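Local structure of DegT/DnrJ/EryC1/StrS aminotransferase (Brucella abortus 2308, 4QGR) at residues Asn23-Ala28 with Ala250-Glu255; Ala266-Ala271 with Gly290-Trp295. The protein binds pyridoxal 5'-phosphate and probably catalyses transamination, passing amino groups between substrates. One frame throughout, in Å; residues are numbered along the deposited sequence.

How the contacts relate
After the short helix 14-20 the chain enters helix 22-35, runs through the large mixed sheet with its cofactor pocket, and comes back in helix 247-278, where contact 1 closes a loop of 221 residues by laying 250-255 against 23-28. The same long helix then carries on to contact 2, where 266-271 meets 290-295 across an intervening 18 residues, so the second loop opens after the first has closed and the two neither nest nor cross. Their centres lie about 25 Å apart and they do not touch. Helix 247-278 is thus the common beam: its first half holds helix 22-35, its second half the short strand 291-292 and the turn after it.

Contact 1: residues Asn23-Ala28 with Ala250-Glu255; sequences NRLNAA and AAVLLE
Arg24 and Glu255 form the polar side of this helix pair, NE donating to OE1 at 2.8 Å with an N-H...O angle of 157°. The oxygen lies at the edge of the guanidinium, nearly in its plane, whereas the NE donor stands above the carboxylate plane; the two planes are turned 50° apart and the chains cross at about a right angle. A bend at chi2 places CD of Glu255 3.9 Å from CB of Arg24. Two waters donate to OE2: one also donates to Arg24 O, the other, 2.7 Å from OE2, also accepts from Arg24 NH2. Beside this network Leu25 CD2 reaches Glu255 CB at 3.8 Å and Val252 CG1 at 4.0 Å, and Ala28 CB meets Ala251 CB at 4.1 Å. The nearly antiparallel axes of 23-28 and 250-255 (153°) approach to 9.0 Å, consistent with the small alanines between them. Further out, Tyr204 packs on Leu25, and Ile29 and Val32 of helix 22-35 extend the apolar seam along Val252 and Ala251. An apolar seam thus borders a hydrated ion pair: OE1 is gripped by the arginine and OE2 by two donating waters, which would probably stabilise the carboxylate in its charged form.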
ATOM      1  N   ASN A  23       7.678  26.764   5.872  1.00 14.80           N
ATOM      2  CA  ASN A  23       8.633  26.923   4.799  1.00 14.97           C
ATOM      3  C   ASN A  23       9.613  25.763   4.658  1.00 14.78           C
ATOM      4  O   ASN A  23       9.999  25.436   3.551  1.00 14.53           O
ATOM      5  CB  ASN A  23       9.379  28.243   4.971  1.00 15.78           C
ATOM      6  CG  ASN A  23       8.462  29.408   4.804  1.00 16.10           C
ATOM      7  OD1 ASN A  23       8.199  29.830   3.662  1.00 16.82           O
ATOM      8  ND2 ASN A  23       7.998  29.981   5.917  1.00 16.61           N
ATOM      9  N   ARG A  24       9.956  25.120   5.776  1.00 14.69           N
ATOM     10  CA  ARG A  24      10.796  23.915   5.734  1.00 14.86           C
ATOM     11  C   ARG A  24      10.052  22.774   5.022  1.00 14.69           C
ATOM     12  O   ARG A  24      10.622  22.076   4.178  1.00 14.36           O
ATOM     13  CB  ARG A  24      11.212  23.480   7.132  1.00 15.07           C
ATOM     14  CG  ARG A  24      12.126  24.476   7.894  1.00 15.88           C
ATOM     15  CD  ARG A  24      12.786  23.795   9.086  1.00 16.20           C
ATOM     16  NE  ARG A  24      13.824  22.881   8.604  1.00 16.32           N
ATOM     17  CZ  ARG A  24      15.040  23.242   8.191  1.00 17.86           C
ATOM     18  NH1 ARG A  24      15.488  24.492   8.284  1.00 18.50           N
ATOM     19  NH2 ARG A  24      15.864  22.325   7.725  1.00 18.50           N
ATOM     20  N   LEU A  25       8.766  22.644   5.297  1.00 14.73           N
ATOM     21  CA  LEU A  25       7.991  21.597   4.601  1.00 15.33           C
ATOM     22  C   LEU A  25       7.926  21.913   3.106  1.00 15.18           C
ATOM     23  O   LEU A  25       8.118  21.008   2.275  1.00 15.11           O
ATOM     24  CB  LEU A  25       6.596  21.469   5.196  1.00 14.95           C
ATOM     25  CG  LEU A  25       6.573  20.778   6.555  1.00 15.58           C
ATOM     26  CD1 LEU A  25       5.271  21.039   7.296  1.00 16.10           C
ATOM     27  CD2 LEU A  25       6.788  19.284   6.363  1.00 15.67           C
ATOM     28  N   ASN A  26       7.656  23.184   2.755  1.00 15.49           N
ATOM     29  CA  ASN A  26       7.602  23.549   1.335  1.00 15.48           C
ATOM     30  C   ASN A  26       8.896  23.223   0.607  1.00 15.90           C
ATOM     31  O   ASN A  26       8.868  22.684  -0.501  1.00 15.34           O
ATOM     32  CB  ASN A  26       7.206  24.999   1.102  1.00 15.93           C
ATOM     33  CG  ASN A  26       5.788  25.276   1.513  1.00 15.77           C
ATOM     34  OD1 ASN A  26       4.965  24.368   1.598  1.00 15.73           O
ATOM     35  ND2 ASN A  26       5.500  26.515   1.791  1.00 15.76           N
ATOM     36  N   ALA A  27      10.024  23.566   1.221  1.00 16.47           N
ATOM     37  CA  ALA A  27      11.329  23.313   0.599  1.00 16.77           C
ATOM     38  C   ALA A  27      11.601  21.830   0.442  1.00 16.96           C
ATOM     39  O   ALA A  27      12.152  21.402  -0.584  1.00 17.76           O
ATOM     40  CB  ALA A  27      12.450  23.959   1.375  1.00 17.24           C
ATOM     41  N   ALA A  28      11.232  21.055   1.456  1.00 16.56           N
ATOM     42  CA  ALA A  28      11.505  19.588   1.438  1.00 16.17           C
ATOM     43  C   ALA A  28      10.717  18.950   0.301  1.00 15.61           C
ATOM     44  O   ALA A  28      11.244  18.133  -0.438  1.00 15.55           O
ATOM     45  CB  ALA A  28      11.160  18.970   2.786  1.00 15.85           C
ATOM     46  N   ALA A 250       8.721  10.753   2.832  1.00 11.53           N
ATOM     47  CA  ALA A 250       9.941  10.736   3.694  1.00 11.66           C
ATOM     48  C   ALA A 250      10.480  12.168   3.953  1.00 12.02           C
ATOM     49  O   ALA A 250      10.939  12.489   5.060  1.00 11.85           O
ATOM     50  CB  ALA A 250      11.011   9.857   3.116  1.00 11.99           C
ATOM     51  N   ALA A 251      10.362  13.024   2.941  1.00 12.32           N
ATOM     52  CA  ALA A 251      10.852  14.404   3.034  1.00 12.73           C
ATOM     53  C   ALA A 251      10.013  15.176   4.047  1.00 12.63           C
ATOM     54  O   ALA A 251      10.555  15.907   4.907  1.00 13.04           O
ATOM     55  CB  ALA A 251      10.787  15.038   1.686  1.00 13.02           C
ATOM     56  N   VAL A 252       8.693  14.992   3.989  1.00 11.78           N
ATOM     57  CA  VAL A 252       7.806  15.524   5.034  1.00 11.71           C
ATOM     58  C   VAL A 252       8.203  15.031   6.437  1.00 11.73           C
ATOM     59  O   VAL A 252       8.354  15.819   7.405  1.00 12.05           O
ATOM     60  CB  VAL A 252       6.323  15.210   4.693  1.00 11.36           C
ATOM     61  CG1 VAL A 252       5.421  15.518   5.880  1.00 11.44           C
ATOM     62  CG2 VAL A 252       5.903  16.036   3.497  1.00 11.73           C
ATOM     63  N   LEU A 253       8.382  13.719   6.544  1.00 11.06           N
ATOM     64  CA  LEU A 253       8.680  13.064   7.829  1.00 11.25           C
ATOM     65  C   LEU A 253      10.003  13.518   8.467  1.00 12.09           C
ATOM     66  O   LEU A 253      10.111  13.647   9.698  1.00 11.96           O
ATOM     67  CB  LEU A 253       8.620  11.541   7.659  1.00 10.75           C
ATOM     68  CG  LEU A 253       7.186  11.014   7.591  1.00 10.33           C
ATOM     69  CD1 LEU A 253       7.107   9.649   6.956  1.00 10.24           C
ATOM     70  CD2 LEU A 253       6.505  10.982   8.927  1.00 10.63           C
ATOM     71  N   LEU A 254      10.968  13.822   7.620  1.00 12.98           N
ATOM     72  CA  LEU A 254      12.240  14.358   8.122  1.00 13.91           C
ATOM     73  C   LEU A 254      11.996  15.642   8.890  1.00 13.72           C
ATOM     74  O   LEU A 254      12.546  15.851   9.955  1.00 13.52           O
ATOM     75  CB  LEU A 254      13.227  14.548   7.002  1.00 14.62           C
ATOM     76  CG  LEU A 254      13.896  13.258   6.499  1.00 15.09           C
ATOM     77  CD1 LEU A 254      14.572  13.492   5.157  1.00 15.90           C
ATOM     78  CD2 LEU A 254      14.907  12.748   7.515  1.00 15.33           C
ATOM     79  N   GLU A 255      11.134  16.505   8.360  1.00 13.48           N
ATOM     80  CA  GLU A 255      10.819  17.749   9.064  1.00 13.68           C
ATOM     81  C   GLU A 255       9.928  17.514  10.302  1.00 13.04           C
ATOM     82  O   GLU A 255      10.174  18.130  11.344  1.00 13.15           O
ATOM     83  CB  GLU A 255      10.165  18.721   8.119  1.00 13.71           C
ATOM     84  CG  GLU A 255      10.997  19.121   6.921  1.00 14.84           C
ATOM     85  CD  GLU A 255      12.326  19.794   7.255  1.00 15.78           C
ATOM     86  OE1 GLU A 255      12.510  20.373   8.358  1.00 16.30           O
ATOM     87  OE2 GLU A 255      13.228  19.725   6.412  1.00 17.46           O
TER
HETATM   88  O   HOH W   1      13.409  21.697   4.423  1.00 16.65           O
HETATM   89  O   HOH W   2      15.486  19.521   7.865  1.00 33.44           O

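Contact 2: residues Ala266-Ala271 with Gly290-Trp295; sequences ARDRIA and GNRSAW
Trp295 presents one face of its indole to Ala271, whose CB stands 3.5 Å from the centroid of the five-membered ring, a CH-pi contact 25° off the normal. The fit is close, CB coming within 3.2 Å of CE2. Ser293 CB lies over the opposite face, so the ring is held between a helix residue and its own turn. Its NE1 donates to a water at 2.8 Å, and that water also accepts from Ser293 N and lies in place to donate to Asp268 OD1; a second water joins OD1 to Asn291 O. With CG anti to the backbone N (chi1 -176°), the Asp268 carboxylate is carried toward the two waters; OD2 forms a salt bridge with Arg272. Arg267 runs extended from CG to NE past the turn, its CD 3.3 Å from Ala294 O; Trp295 O lies at the edge of its guanidinium, 2.9 Å from NH1, but at a poor angle for a hydrogen bond. Arg292 is held elsewhere, by a salt bridge to Glu261 and a hydrogen bond to Gly176 O. Ser293 OG accepts from Trp295 N at 2.9 Å, which defines an ST turn. This turn follows strand 291-292 of a small antiparallel sheet and sets the Trp295 ring against helix 247-278; Ala294 lies about 6 Å, side chain to side chain, from the cofactor-binding Gln173, one shell out from pyridoxal phosphate in this fold-type I PLP-dependent architecture.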
ATOM      1  N   ALA A 266       5.553  18.620  24.984  1.00 17.20           N
ATOM      2  CA  ALA A 266       4.308  19.348  25.027  1.00 16.95           C
ATOM      3  C   ALA A 266       3.136  18.435  25.341  1.00 15.98           C
ATOM      4  O   ALA A 266       2.305  18.750  26.167  1.00 16.53           O
ATOM      5  CB  ALA A 266       4.061  20.080  23.700  1.00 16.89           C
ATOM      6  N   ARG A 267       3.081  17.292  24.671  1.00 15.22           N
ATOM      7  CA  ARG A 267       1.999  16.335  24.909  1.00 15.06           C
ATOM      8  C   ARG A 267       1.986  15.889  26.386  1.00 15.33           C
ATOM      9  O   ARG A 267       0.935  15.853  27.007  1.00 15.06           O
ATOM     10  CB  ARG A 267       2.140  15.149  23.982  1.00 15.15           C
ATOM     11  CG  ARG A 267       1.884  15.419  22.512  1.00 15.23           C
ATOM     12  CD  ARG A 267       2.392  14.291  21.591  1.00 15.00           C
ATOM     13  NE  ARG A 267       2.014  14.520  20.196  1.00 14.97           N
ATOM     14  CZ  ARG A 267       0.805  14.266  19.666  1.00 15.04           C
ATOM     15  NH1 ARG A 267      -0.143  13.681  20.376  1.00 15.71           N
ATOM     16  NH2 ARG A 267       0.555  14.576  18.403  1.00 14.66           N
ATOM     17  N   ASP A 268       3.162  15.609  26.938  1.00 15.65           N
ATOM     18  CA  ASP A 268       3.273  15.163  28.329  1.00 16.78           C
ATOM     19  C   ASP A 268       2.725  16.236  29.252  1.00 17.01           C
ATOM     20  O   ASP A 268       1.936  15.954  30.192  1.00 17.08           O
ATOM     21  CB  ASP A 268       4.741  14.867  28.668  1.00 17.80           C
ATOM     22  CG  ASP A 268       4.910  14.303  30.065  1.00 19.00           C
ATOM     23  OD1 ASP A 268       4.637  13.108  30.246  1.00 19.11           O
ATOM     24  OD2 ASP A 268       5.288  15.083  30.968  1.00 20.54           O
ATOM     25  N   ARG A 269       3.115  17.478  28.973  1.00 17.45           N
ATOM     26  CA  ARG A 269       2.658  18.638  29.782  1.00 18.02           C
ATOM     27  C   ARG A 269       1.132  18.792  29.718  1.00 17.25           C
ATOM     28  O   ARG A 269       0.463  18.937  30.723  1.00 16.91           O
ATOM     29  CB  ARG A 269       3.366  19.917  29.330  1.00 18.94           C
ATOM     30  CG  ARG A 269       2.715  21.194  29.798  1.00 20.33           C
ATOM     31  CD  ARG A 269       3.478  22.399  29.260  1.00 21.23           C
ATOM     32  NE  ARG A 269       3.512  22.491  27.795  1.00 21.01           N
ATOM     33  CZ  ARG A 269       2.506  22.893  27.035  1.00 21.22           C
ATOM     34  NH1 ARG A 269       1.319  23.170  27.551  1.00 22.66           N
ATOM     35  NH2 ARG A 269       2.674  22.967  25.734  1.00 21.86           N
ATOM     36  N   ILE A 270       0.580  18.691  28.523  1.00 16.54           N
ATOM     37  CA  ILE A 270      -0.847  18.833  28.297  1.00 16.47           C
ATOM     38  C   ILE A 270      -1.660  17.711  28.966  1.00 16.69           C
ATOM     39  O   ILE A 270      -2.669  17.973  29.637  1.00 16.51           O
ATOM     40  CB  ILE A 270      -1.120  18.929  26.768  1.00 16.98           C
ATOM     41  CG1 ILE A 270      -0.542  20.272  26.265  1.00 17.78           C
ATOM     42  CG2 ILE A 270      -2.608  18.809  26.472  1.00 16.66           C
ATOM     43  CD1 ILE A 270      -0.299  20.306  24.757  1.00 17.71           C
ATOM     44  N   ALA A 271      -1.194  16.467  28.810  1.00 16.12           N
ATOM     45  CA  ALA A 271      -1.866  15.305  29.403  1.00 16.14           C
ATOM     46  C   ALA A 271      -1.870  15.395  30.897  1.00 17.68           C
ATOM     47  O   ALA A 271      -2.864  15.068  31.515  1.00 17.39           O
ATOM     48  CB  ALA A 271      -1.210  14.015  28.978  1.00 15.92           C
ATOM     49  N   GLY A 290       8.008   5.922  35.065  1.00 21.22           N
ATOM     50  CA  GLY A 290       8.926   5.418  34.062  1.00 20.96           C
ATOM     51  C   GLY A 290       8.414   5.443  32.622  1.00 20.71           C
ATOM     52  O   GLY A 290       9.129   5.020  31.709  1.00 20.92           O
ATOM     53  N   ASN A 291       7.187   5.920  32.405  1.00 18.99           N
ATOM     54  CA  ASN A 291       6.610   5.971  31.071  1.00 18.25           C
ATOM     55  C   ASN A 291       6.433   7.377  30.577  1.00 17.51           C
ATOM     56  O   ASN A 291       6.108   8.288  31.342  1.00 19.11           O
ATOM     57  CB  ASN A 291       5.226   5.284  31.009  1.00 18.76           C
ATOM     58  CG  ASN A 291       5.332   3.754  31.021  1.00 19.06           C
ATOM     59  OD1 ASN A 291       5.200   3.077  30.006  1.00 18.32           O
ATOM     60  ND2 ASN A 291       5.613   3.219  32.188  1.00 20.62           N
ATOM     61  N   ARG A 292       6.627   7.526  29.282  1.00 16.56           N
ATOM     62  CA  ARG A 292       6.084   8.641  28.512  1.00 15.94           C
ATOM     63  C   ARG A 292       5.189   8.052  27.435  1.00 15.38           C
ATOM     64  O   ARG A 292       5.590   7.129  26.731  1.00 15.21           O
ATOM     65  CB  ARG A 292       7.215   9.480  27.914  1.00 16.49           C
ATOM     66  CG  ARG A 292       6.710  10.751  27.248  1.00 16.25           C
ATOM     67  CD  ARG A 292       7.862  11.598  26.685  1.00 17.15           C
ATOM     68  NE  ARG A 292       8.462  11.096  25.445  1.00 16.48           N
ATOM     69  CZ  ARG A 292       9.572  11.597  24.881  1.00 16.74           C
ATOM     70  NH1 ARG A 292      10.211  12.623  25.431  1.00 18.17           N
ATOM     71  NH2 ARG A 292      10.037  11.080  23.744  1.00 16.69           N
ATOM     72  N   SER A 293       3.940   8.530  27.365  1.00 14.88           N
ATOM     73  CA  SER A 293       3.039   8.138  26.287  1.00 14.00           C
ATOM     74  C   SER A 293       3.204   9.079  25.086  1.00 14.02           C
ATOM     75  O   SER A 293       3.522  10.276  25.247  1.00 13.82           O
ATOM     76  CB  SER A 293       1.574   8.214  26.777  1.00 13.86           C
ATOM     77  OG  SER A 293       0.704   7.905  25.684  1.00 12.38           O
ATOM     78  N   ALA A 294       3.014   8.550  23.871  1.00 13.65           N
ATOM     79  CA  ALA A 294       2.917   9.404  22.714  1.00 13.57           C
ATOM     80  C   ALA A 294       1.598  10.188  22.688  1.00 13.66           C
ATOM     81  O   ALA A 294       1.502  11.154  21.945  1.00 12.91           O
ATOM     82  CB  ALA A 294       3.058   8.617  21.440  1.00 13.20           C
ATOM     83  N   TRP A 295       0.618   9.824  23.536  1.00 13.79           N
ATOM     84  CA  TRP A 295      -0.693  10.529  23.544  1.00 14.25           C
ATOM     85  C   TRP A 295      -1.259  10.690  22.151  1.00 13.89           C
ATOM     86  O   TRP A 295      -1.733  11.762  21.790  1.00 14.62           O
ATOM     87  CB  TRP A 295      -0.595  11.886  24.243  1.00 14.99           C
ATOM     88  CG  TRP A 295      -0.217  11.706  25.715  1.00 15.10           C
ATOM     89  CD1 TRP A 295       0.969  12.016  26.296  1.00 15.68           C
ATOM     90  CD2 TRP A 295      -1.025  11.136  26.718  1.00 15.15           C
ATOM     91  NE1 TRP A 295       0.951  11.684  27.627  1.00 16.66           N
ATOM     92  CE2 TRP A 295      -0.279  11.137  27.907  1.00 15.96           C
ATOM     93  CE3 TRP A 295      -2.346  10.671  26.754  1.00 15.10           C
ATOM     94  CZ2 TRP A 295      -0.786  10.661  29.105  1.00 16.64           C
ATOM     95  CZ3 TRP A 295      -2.836  10.152  27.968  1.00 15.78           C
ATOM     96  CH2 TRP A 295      -2.070  10.173  29.114  1.00 15.93           C
TER
HETATM   97  O   HOH W   3       3.614  11.399  28.340  1.00 15.22           O
HETATM   98  O   HOH W   4       6.337  11.446  31.591  1.00 38.37           O